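Local coordinates for transcriptional regulator, LysR family (Vibrio cholerae, PDB 3SZP), which activates virulence genes as a LysR-type transcription factor, probably by binding promoter DNA through its winged helix-turn-helix, at residues T19-S22 with K23-I27; I27-A30 with T31-R35; V222-S225 with A226-G230. One frame throughout, in Å; residues are numbered along the deposited sequence.

Interaction 1 of 3, residues T19-S22 with K23-I27; sequences TSTS and KKTMI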
ATOM      1  N   THR A  19     -12.945   4.346   5.237  1.00 39.45           N
ATOM      2  CA  THR A  19     -13.432   5.619   4.717  1.00 40.69           C
ATOM      3  C   THR A  19     -14.819   5.445   4.093  1.00 41.84           C
ATOM      4  O   THR A  19     -15.727   6.240   4.327  1.00 41.97           O
ATOM      5  CB  THR A  19     -12.459   6.232   3.670  1.00 41.11           C
ATOM      6  OG1 THR A  19     -11.315   6.809   4.330  1.00 40.14           O
ATOM      7  CG2 THR A  19     -13.158   7.314   2.844  1.00 42.62           C
ATOM      8  N   SER A  20     -14.975   4.400   3.296  1.00 43.30           N
ATOM      9  CA  SER A  20     -16.257   4.108   2.690  1.00 44.02           C
ATOM     10  C   SER A  20     -17.292   3.881   3.787  1.00 42.75           C
ATOM     11  O   SER A  20     -18.413   4.371   3.721  1.00 42.34           O
ATOM     12  CB  SER A  20     -16.152   2.869   1.805  1.00 44.36           C
ATOM     13  OG  SER A  20     -17.445   2.411   1.446  1.00 44.35           O
ATOM     14  N   THR A  21     -16.893   3.144   4.810  1.00 38.35           N
ATOM     15  CA  THR A  21     -17.779   2.865   5.930  1.00 35.96           C
ATOM     16  C   THR A  21     -18.084   4.126   6.737  1.00 35.29           C
ATOM     17  O   THR A  21     -19.228   4.359   7.141  1.00 33.78           O
ATOM     18  CB  THR A  21     -17.212   1.743   6.823  1.00 33.99           C
ATOM     19  OG1 THR A  21     -17.025   0.559   6.028  1.00 34.22           O
ATOM     20  CG2 THR A  21     -18.161   1.441   7.968  1.00 30.82           C
ATOM     21  N   SER A  22     -17.053   4.935   6.952  1.00 34.03           N
ATOM     22  CA  SER A  22     -17.167   6.184   7.676  1.00 33.44           C
ATOM     23  C   SER A  22     -18.218   7.069   7.006  1.00 33.65           C
ATOM     24  O   SER A  22     -19.081   7.652   7.673  1.00 32.17           O
ATOM     25  CB  SER A  22     -15.806   6.879   7.684  1.00 34.22           C
ATOM     26  OG  SER A  22     -15.842   8.158   8.295  1.00 33.64           O
ATOM     27  N   LYS A  23     -18.145   7.150   5.680  1.00 52.98           N
ATOM     28  CA  LYS A  23     -19.095   7.923   4.894  1.00 52.99           C
ATOM     29  C   LYS A  23     -20.546   7.518   5.165  1.00 51.15           C
ATOM     30  O   LYS A  23     -21.391   8.365   5.449  1.00 50.03           O
ATOM     31  CB  LYS A  23     -18.783   7.790   3.400  1.00 54.98           C
ATOM     32  CG  LYS A  23     -17.639   8.679   2.897  1.00 56.47           C
ATOM     33  CD  LYS A  23     -16.779   7.935   1.884  1.00 57.85           C
ATOM     34  CE  LYS A  23     -16.295   8.836   0.763  1.00 58.97           C
ATOM     35  NZ  LYS A  23     -15.412   9.946   1.227  1.00 58.78           N
ATOM     36  N   LYS A  24     -20.838   6.226   5.088  1.00 48.30           N
ATOM     37  CA  LYS A  24     -22.214   5.766   5.232  1.00 46.53           C
ATOM     38  C   LYS A  24     -22.769   5.887   6.654  1.00 44.52           C
ATOM     39  O   LYS A  24     -23.939   6.188   6.833  1.00 43.51           O
ATOM     40  CB  LYS A  24     -22.359   4.329   4.722  1.00 46.58           C
ATOM     41  CG  LYS A  24     -22.306   4.202   3.203  1.00 48.32           C
ATOM     42  CD  LYS A  24     -22.710   2.798   2.756  1.00 47.79           C
ATOM     43  CE  LYS A  24     -22.936   2.724   1.251  1.00 49.08           C
ATOM     44  NZ  LYS A  24     -21.685   2.991   0.470  1.00 51.43           N
ATOM     45  N   THR A  25     -21.927   5.662   7.655  1.00 37.22           N
ATOM     46  CA  THR A  25     -22.350   5.623   9.055  1.00 35.39           C
ATOM     47  C   THR A  25     -22.127   6.934   9.817  1.00 35.50           C
ATOM     48  O   THR A  25     -22.621   7.091  10.941  1.00 34.35           O
ATOM     49  CB  THR A  25     -21.539   4.577   9.827  1.00 34.52           C
ATOM     50  OG1 THR A  25     -20.163   4.979   9.830  1.00 35.90           O
ATOM     51  CG2 THR A  25     -21.674   3.184   9.190  1.00 34.17           C
ATOM     52  N   MET A  26     -21.368   7.855   9.230  1.00 36.57           N
ATOM     53  CA  MET A  26     -20.931   9.058   9.941  1.00 36.60           C
ATOM     54  C   MET A  26     -20.104   8.740  11.196  1.00 36.13           C
ATOM     55  O   MET A  26     -20.083   9.516  12.160  1.00 35.59           O
ATOM     56  CB  MET A  26     -22.109   9.984  10.280  1.00 35.70           C
ATOM     57  CG  MET A  26     -22.939  10.448   9.083  1.00 36.08           C
ATOM     58  SD  MET A  26     -23.974  11.911   9.460  1.00 35.35           S
ATOM     59  CE  MET A  26     -25.208  11.784   8.139  1.00 35.48           C
ATOM     60  N   ILE A  27     -19.427   7.591  11.186  1.00 35.62           N
ATOM     61  CA  ILE A  27     -18.447   7.286  12.228  1.00 35.37           C
ATOM     62  C   ILE A  27     -17.066   7.643  11.701  1.00 36.96           C
ATOM     63  O   ILE A  27     -16.665   7.121  10.668  1.00 38.09           O
ATOM     64  CB  ILE A  27     -18.436   5.784  12.611  1.00 34.18           C
ATOM     65  CG1 ILE A  27     -19.852   5.302  12.969  1.00 32.40           C
ATOM     66  CG2 ILE A  27     -17.493   5.574  13.771  1.00 33.88           C
ATOM     67  CD1 ILE A  27     -19.960   3.804  13.368  1.00 30.63           C
TER
HETATM   68  O   HOH W   1     -19.280   4.693   0.502  1.00 47.04           O
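In the helix-turn-helix of this LysR-type regulator, Thr-21, Ser-22, Thr-25 and Ile-27 fasten the end of the first helix of the motif to the turn that follows. Helix 18-25 stops where Met-26 takes a positive phi, and hydroxyl groups hold the chain as it leaves the helix. Thr-25 has its OG1 staggered between its own N and carbonyl carbon (chi1 64°), which turns the oxygen back along the helix. From there OG1 donates to Thr-21 O at 2.9 Å, coming in 38° out of the carbonyl plane, while Thr-25 N reaches the same Thr-21 O at 3.0 Å. Two donors therefore grip one carbonyl. The same OG1 accepts from Ile-27 N at 3.0 Å, forming an ST turn. Ser-22 adds a second strap: its OG donates to Ile-27 O at 2.7 Å, again from above the carbonyl plane, and it is hydrogen-bonded as well to Gln-129 NE2 of the second subunit. Toward the second subunit, Lys-23 runs alongside Thr-19, CD lying 3.8 Å from Thr-19 CG2, and its NZ bonds to Gln-129 OE1 of that same subunit. A water links Ser-20 OG with Lys-24 NZ. Thr-21 faces Leu-8 and Val-12 of helix 3-15, Thr-19 and Ser-22 pack on Val-29 of helix 29-43, and Met-26 touches strand 120-127.

Interaction 2 of 3, residues I27-A30 with T31-R35; sequences IPVA and TITRR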
ATOM      1  N   ILE A  27     -19.427   7.591  11.186  1.00 35.62           N
ATOM      2  CA  ILE A  27     -18.447   7.286  12.228  1.00 35.37           C
ATOM      3  C   ILE A  27     -17.066   7.643  11.701  1.00 36.96           C
ATOM      4  O   ILE A  27     -16.665   7.121  10.668  1.00 38.09           O
ATOM      5  CB  ILE A  27     -18.436   5.784  12.611  1.00 34.18           C
ATOM      6  CG1 ILE A  27     -19.852   5.302  12.969  1.00 32.40           C
ATOM      7  CG2 ILE A  27     -17.493   5.574  13.771  1.00 33.88           C
ATOM      8  CD1 ILE A  27     -19.960   3.804  13.368  1.00 30.63           C
ATOM      9  N   PRO A  28     -16.334   8.535  12.398  1.00 30.39           N
ATOM     10  CA  PRO A  28     -14.983   8.867  11.915  1.00 31.41           C
ATOM     11  C   PRO A  28     -14.135   7.614  11.769  1.00 31.89           C
ATOM     12  O   PRO A  28     -14.293   6.652  12.538  1.00 31.14           O
ATOM     13  CB  PRO A  28     -14.409   9.760  13.026  1.00 30.66           C
ATOM     14  CG  PRO A  28     -15.637  10.358  13.676  1.00 29.60           C
ATOM     15  CD  PRO A  28     -16.679   9.270  13.625  1.00 29.22           C
ATOM     16  N   VAL A  29     -13.240   7.641  10.788  1.00 33.69           N
ATOM     17  CA  VAL A  29     -12.309   6.543  10.573  1.00 33.87           C
ATOM     18  C   VAL A  29     -11.570   6.182  11.859  1.00 33.14           C
ATOM     19  O   VAL A  29     -11.485   5.017  12.210  1.00 32.83           O
ATOM     20  CB  VAL A  29     -11.317   6.861   9.437  1.00 34.40           C
ATOM     21  CG1 VAL A  29     -10.170   5.852   9.417  1.00 33.70           C
ATOM     22  CG2 VAL A  29     -12.062   6.889   8.098  1.00 35.34           C
ATOM     23  N   ALA A  30     -11.057   7.179  12.571  1.00 32.14           N
ATOM     24  CA  ALA A  30     -10.281   6.900  13.784  1.00 31.56           C
ATOM     25  C   ALA A  30     -11.100   6.093  14.788  1.00 30.74           C
ATOM     26  O   ALA A  30     -10.585   5.190  15.448  1.00 30.45           O
ATOM     27  CB  ALA A  30      -9.763   8.199  14.416  1.00 31.12           C
ATOM     28  N   THR A  31     -12.382   6.425  14.906  1.00 36.49           N
ATOM     29  CA  THR A  31     -13.261   5.696  15.816  1.00 35.33           C
ATOM     30  C   THR A  31     -13.572   4.274  15.304  1.00 35.14           C
ATOM     31  O   THR A  31     -13.640   3.325  16.084  1.00 34.05           O
ATOM     32  CB  THR A  31     -14.560   6.499  16.098  1.00 34.60           C
ATOM     33  OG1 THR A  31     -14.218   7.718  16.779  1.00 34.28           O
ATOM     34  CG2 THR A  31     -15.538   5.692  16.949  1.00 33.26           C
ATOM     35  N   ILE A  32     -13.749   4.137  13.990  1.00 30.95           N
ATOM     36  CA  ILE A  32     -13.898   2.823  13.374  1.00 30.50           C
ATOM     37  C   ILE A  32     -12.673   1.952  13.648  1.00 31.03           C
ATOM     38  O   ILE A  32     -12.802   0.775  13.990  1.00 29.10           O
ATOM     39  CB  ILE A  32     -14.093   2.892  11.842  1.00 31.91           C
ATOM     40  CG1 ILE A  32     -15.417   3.568  11.489  1.00 31.35           C
ATOM     41  CG2 ILE A  32     -14.010   1.466  11.224  1.00 29.98           C
ATOM     42  CD1 ILE A  32     -15.692   3.630   9.970  1.00 32.90           C
ATOM     43  N   THR A  33     -11.490   2.531  13.483  1.00 36.09           N
ATOM     44  CA  THR A  33     -10.257   1.812  13.722  1.00 36.12           C
ATOM     45  C   THR A  33     -10.174   1.349  15.163  1.00 35.57           C
ATOM     46  O   THR A  33      -9.757   0.226  15.449  1.00 35.43           O
ATOM     47  CB  THR A  33      -9.048   2.705  13.448  1.00 36.40           C
ATOM     48  OG1 THR A  33      -8.998   3.009  12.052  1.00 36.09           O
ATOM     49  CG2 THR A  33      -7.758   1.981  13.841  1.00 36.19           C
ATOM     50  N   ARG A  34     -10.562   2.237  16.063  1.00 47.01           N
ATOM     51  CA  ARG A  34     -10.491   1.980  17.485  1.00 45.88           C
ATOM     52  C   ARG A  34     -11.426   0.844  17.861  1.00 44.46           C
ATOM     53  O   ARG A  34     -11.090  -0.007  18.678  1.00 43.90           O
ATOM     54  CB  ARG A  34     -10.894   3.246  18.238  1.00 45.25           C
ATOM     55  CG  ARG A  34     -10.509   3.291  19.701  1.00 44.20           C
ATOM     56  CD  ARG A  34     -10.472   4.757  20.191  1.00 43.70           C
ATOM     57  NE  ARG A  34     -11.784   5.415  20.130  1.00 43.38           N
ATOM     58  CZ  ARG A  34     -11.990   6.637  19.639  1.00 43.72           C
ATOM     59  NH1 ARG A  34     -10.968   7.349  19.149  1.00 44.32           N
ATOM     60  NH2 ARG A  34     -13.213   7.163  19.643  1.00 43.40           N
ATOM     61  N   ARG A  35     -12.602   0.843  17.246  1.00 34.79           N
ATOM     62  CA  ARG A  35     -13.644  -0.107  17.592  1.00 32.61           C
ATOM     63  C   ARG A  35     -13.352  -1.484  17.007  1.00 31.54           C
ATOM     64  O   ARG A  35     -13.663  -2.492  17.631  1.00 30.13           O
ATOM     65  CB  ARG A  35     -15.043   0.421  17.207  1.00 31.57           C
ATOM     66  CG  ARG A  35     -15.518   1.587  18.110  1.00 32.32           C
ATOM     67  CD  ARG A  35     -16.910   2.084  17.740  1.00 31.62           C
ATOM     68  NE  ARG A  35     -17.830   0.962  17.608  1.00 29.60           N
ATOM     69  CZ  ARG A  35     -18.993   1.000  16.962  1.00 28.84           C
ATOM     70  NH1 ARG A  35     -19.407   2.133  16.391  1.00 29.84           N
ATOM     71  NH2 ARG A  35     -19.729  -0.105  16.875  1.00 27.43           N
TER
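Pro-28 stands at the N-cap of helix 29-43, and its carbonyl O accepts from Ile-32 N at 3.0 Å, so that the turn passes into regular helical bonding. Ile-27, just ahead of the cap, folds its side chain over the opening turn. Chi1 of -53° sets CG1 beside the backbone N and CG2 anti to it, and that methyl meets two neighbours at once: Ile-27 CG2 lies 3.7 Å from Thr-31 CG2 and equally far from Ile-32 CG1, both side chains crossing it at about a right angle. The other branch extends along the helix, and Ile-27 CD1 comes within 3.5 Å of Arg-35 NH1, approaching the guanidinium obliquely. This is van der Waals contact of a methyl with a charged group, whose polar partner is another residue: Arg-35 NE forms a salt bridge with Asp-5 of helix 3-15. Helix 29-43 is the second helix of the helix-turn-helix, the one that in LysR-type regulators is the recognition helix and enters the DNA major groove; Ile-27 packs along the flank of its first turns, with Ile-32 turned into the core against Leu-8 and Val-12. On the next carbonyl, Val-29 O is held twice by one residue, by Thr-33 N at 2.8 Å and by Thr-33 OG1 at 3.2 Å, the hydroxyl lying 48° out of the carbonyl plane. Arg-34 bends at chi3 (63°) and doubles back, which lays one face of its guanidinium over Thr-31 CA, 4.0 Å from the plane, with Ala-30 O under the same face.

Interaction 3 of 3, residues V222-S225 with A226-G230; sequences VVRS and ACSEG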
ATOM      1  N   VAL A 222     -16.101  27.789  -1.259  1.00 24.94           N
ATOM      2  CA  VAL A 222     -14.717  28.252  -1.159  1.00 24.80           C
ATOM      3  C   VAL A 222     -14.328  29.073  -2.398  1.00 24.13           C
ATOM      4  O   VAL A 222     -13.479  29.939  -2.333  1.00 24.25           O
ATOM      5  CB  VAL A 222     -13.709  27.066  -0.950  1.00 25.58           C
ATOM      6  CG1 VAL A 222     -13.927  26.399   0.419  1.00 26.48           C
ATOM      7  CG2 VAL A 222     -13.822  26.053  -2.082  1.00 25.59           C
ATOM      8  N   VAL A 223     -14.970  28.784  -3.521  1.00 24.80           N
ATOM      9  CA  VAL A 223     -14.729  29.497  -4.773  1.00 24.41           C
ATOM     10  C   VAL A 223     -15.291  30.937  -4.752  1.00 24.29           C
ATOM     11  O   VAL A 223     -14.610  31.878  -5.153  1.00 24.46           O
ATOM     12  CB  VAL A 223     -15.292  28.689  -5.979  1.00 24.18           C
ATOM     13  CG1 VAL A 223     -15.155  29.477  -7.290  1.00 24.16           C
ATOM     14  CG2 VAL A 223     -14.566  27.340  -6.099  1.00 25.05           C
ATOM     15  N   ARG A 224     -16.516  31.105  -4.266  1.00 32.20           N
ATOM     16  CA  ARG A 224     -17.066  32.434  -4.058  1.00 32.92           C
ATOM     17  C   ARG A 224     -16.106  33.242  -3.199  1.00 33.32           C
ATOM     18  O   ARG A 224     -15.891  34.424  -3.417  1.00 33.73           O
ATOM     19  CB  ARG A 224     -18.428  32.339  -3.363  1.00 34.11           C
ATOM     20  CG  ARG A 224     -19.251  33.643  -3.323  1.00 35.38           C
ATOM     21  CD  ARG A 224     -18.777  34.612  -2.224  1.00 36.34           C
ATOM     22  NE  ARG A 224     -18.675  33.947  -0.920  1.00 37.05           N
ATOM     23  CZ  ARG A 224     -18.061  34.447   0.148  1.00 38.48           C
ATOM     24  NH1 ARG A 224     -17.489  35.644   0.099  1.00 39.32           N
ATOM     25  NH2 ARG A 224     -18.025  33.743   1.276  1.00 39.33           N
ATOM     26  N   SER A 225     -15.534  32.587  -2.205  1.00 25.16           N
ATOM     27  CA  SER A 225     -14.641  33.241  -1.269  1.00 26.03           C
ATOM     28  C   SER A 225     -13.382  33.753  -2.002  1.00 25.73           C
ATOM     29  O   SER A 225     -12.892  34.861  -1.745  1.00 26.59           O
ATOM     30  CB  SER A 225     -14.275  32.235  -0.188  1.00 26.40           C
ATOM     31  OG  SER A 225     -13.165  32.664   0.567  1.00 27.21           O
ATOM     32  N   ALA A 226     -12.871  32.939  -2.924  1.00 22.67           N
ATOM     33  CA  ALA A 226     -11.690  33.323  -3.694  1.00 23.09           C
ATOM     34  C   ALA A 226     -12.078  34.471  -4.617  1.00 22.99           C
ATOM     35  O   ALA A 226     -11.307  35.400  -4.843  1.00 23.59           O
ATOM     36  CB  ALA A 226     -11.187  32.143  -4.495  1.00 23.11           C
ATOM     37  N   CYS A 227     -13.299  34.404  -5.129  1.00 26.00           N
ATOM     38  CA  CYS A 227     -13.809  35.432  -6.012  1.00 26.17           C
ATOM     39  C   CYS A 227     -13.923  36.780  -5.282  1.00 26.93           C
ATOM     40  O   CYS A 227     -13.522  37.807  -5.816  1.00 27.44           O
ATOM     41  CB  CYS A 227     -15.159  34.992  -6.572  1.00 25.78           C
ATOM     42  SG  CYS A 227     -15.805  36.011  -7.927  1.00 26.46           S
ATOM     43  N   SER A 228     -14.434  36.767  -4.056  1.00 31.84           N
ATOM     44  CA  SER A 228     -14.519  37.995  -3.260  1.00 33.86           C
ATOM     45  C   SER A 228     -13.158  38.581  -2.987  1.00 34.65           C
ATOM     46  O   SER A 228     -13.034  39.776  -2.773  1.00 36.57           O
ATOM     47  CB  SER A 228     -15.204  37.750  -1.915  1.00 35.29           C
ATOM     48  OG  SER A 228     -16.458  37.149  -2.128  1.00 34.83           O
ATOM     49  N   GLU A 229     -12.129  37.741  -2.981  1.00 34.89           N
ATOM     50  CA  GLU A 229     -10.792  38.243  -2.682  1.00 35.92           C
ATOM     51  C   GLU A 229     -10.118  38.809  -3.927  1.00 35.52           C
ATOM     52  O   GLU A 229      -8.965  39.205  -3.885  1.00 36.40           O
ATOM     53  CB  GLU A 229      -9.934  37.158  -2.036  1.00 35.48           C
ATOM     54  CG  GLU A 229     -10.270  36.900  -0.582  1.00 36.76           C
ATOM     55  CD  GLU A 229     -10.153  38.152   0.255  1.00 39.46           C
ATOM     56  OE1 GLU A 229      -9.010  38.640   0.450  1.00 40.66           O
ATOM     57  OE2 GLU A 229     -11.205  38.660   0.701  1.00 40.70           O
ATOM     58  N   GLY A 230     -10.849  38.828  -5.036  1.00 30.00           N
ATOM     59  CA  GLY A 230     -10.382  39.440  -6.267  1.00 30.04           C
ATOM     60  C   GLY A 230      -9.465  38.557  -7.088  1.00 29.68           C
ATOM     61  O   GLY A 230      -8.598  39.036  -7.805  1.00 30.03           O
TER
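Bends at chi2 (-79°) and chi3 (-51°) carry the Arg-224 side chain forward along its helix, toward the C-terminal end, and Ser-228, one turn on, holds OG anti to its carbonyl carbon (chi1 -54°), so that guanidinium and hydroxyl meet. Arg-224 NH1 donates to Ser-228 OG at 2.9 Å, with the oxygen at the guanidinium edge and slightly tilted from its plane. That hydroxyl in turn donates to Arg-224 O at 3.1 Å, arriving above the carbonyl plane, while Ser-228 N binds the same Arg-224 O at 2.8 Å. Ser-228 OG is thus both acceptor and donor to a single residue, so the two bonds tie the side chain back to its own carbonyl and should restrict the swing of the guanidinium; Arg-224 CD also passes 3.4 Å from Ser-228 OG. Over one face of the guanidinium lies Ser-225 CB, displaced toward the rim, and Phe-244 makes a cation-pi contact with the group. The helix then ends in a Schellman motif at Gly-230, which has positive phi and whose N bonds to Cys-227 O at 3.0 Å. Ser-225 OG is hydrogen-bonded to Asn-111 of the second subunit. Within the substrate-binding domain, helix 220-228 connects strand 215-217 to strand 233-237, both parallel to strand 188-191, as a beta-alpha-beta crossover; Val-223 and Cys-227 pack on Leu-189 and Thr-234, and Ala-226 on Phe-215.

In the fold
Followed from the N terminus, interaction 1 closes the end of helix 18-25 and the tight turn beyond it, and interaction 2 begins on that same turn at Ile-27 and starts helix 29-43. The two are consecutive rather than nested, yet they touch: Ser-22 packs against Pro-28 and Ile-32, joining the two helices of the DNA-binding motif. Much later in the chain, interaction 3 closes the C-terminal turn of helix 220-228 in the substrate-binding domain. It lies in series with the others and apart from them, its nearest atoms about 17 Å from interaction 1 and about 21 Å from interaction 2. All three reach the second subunit.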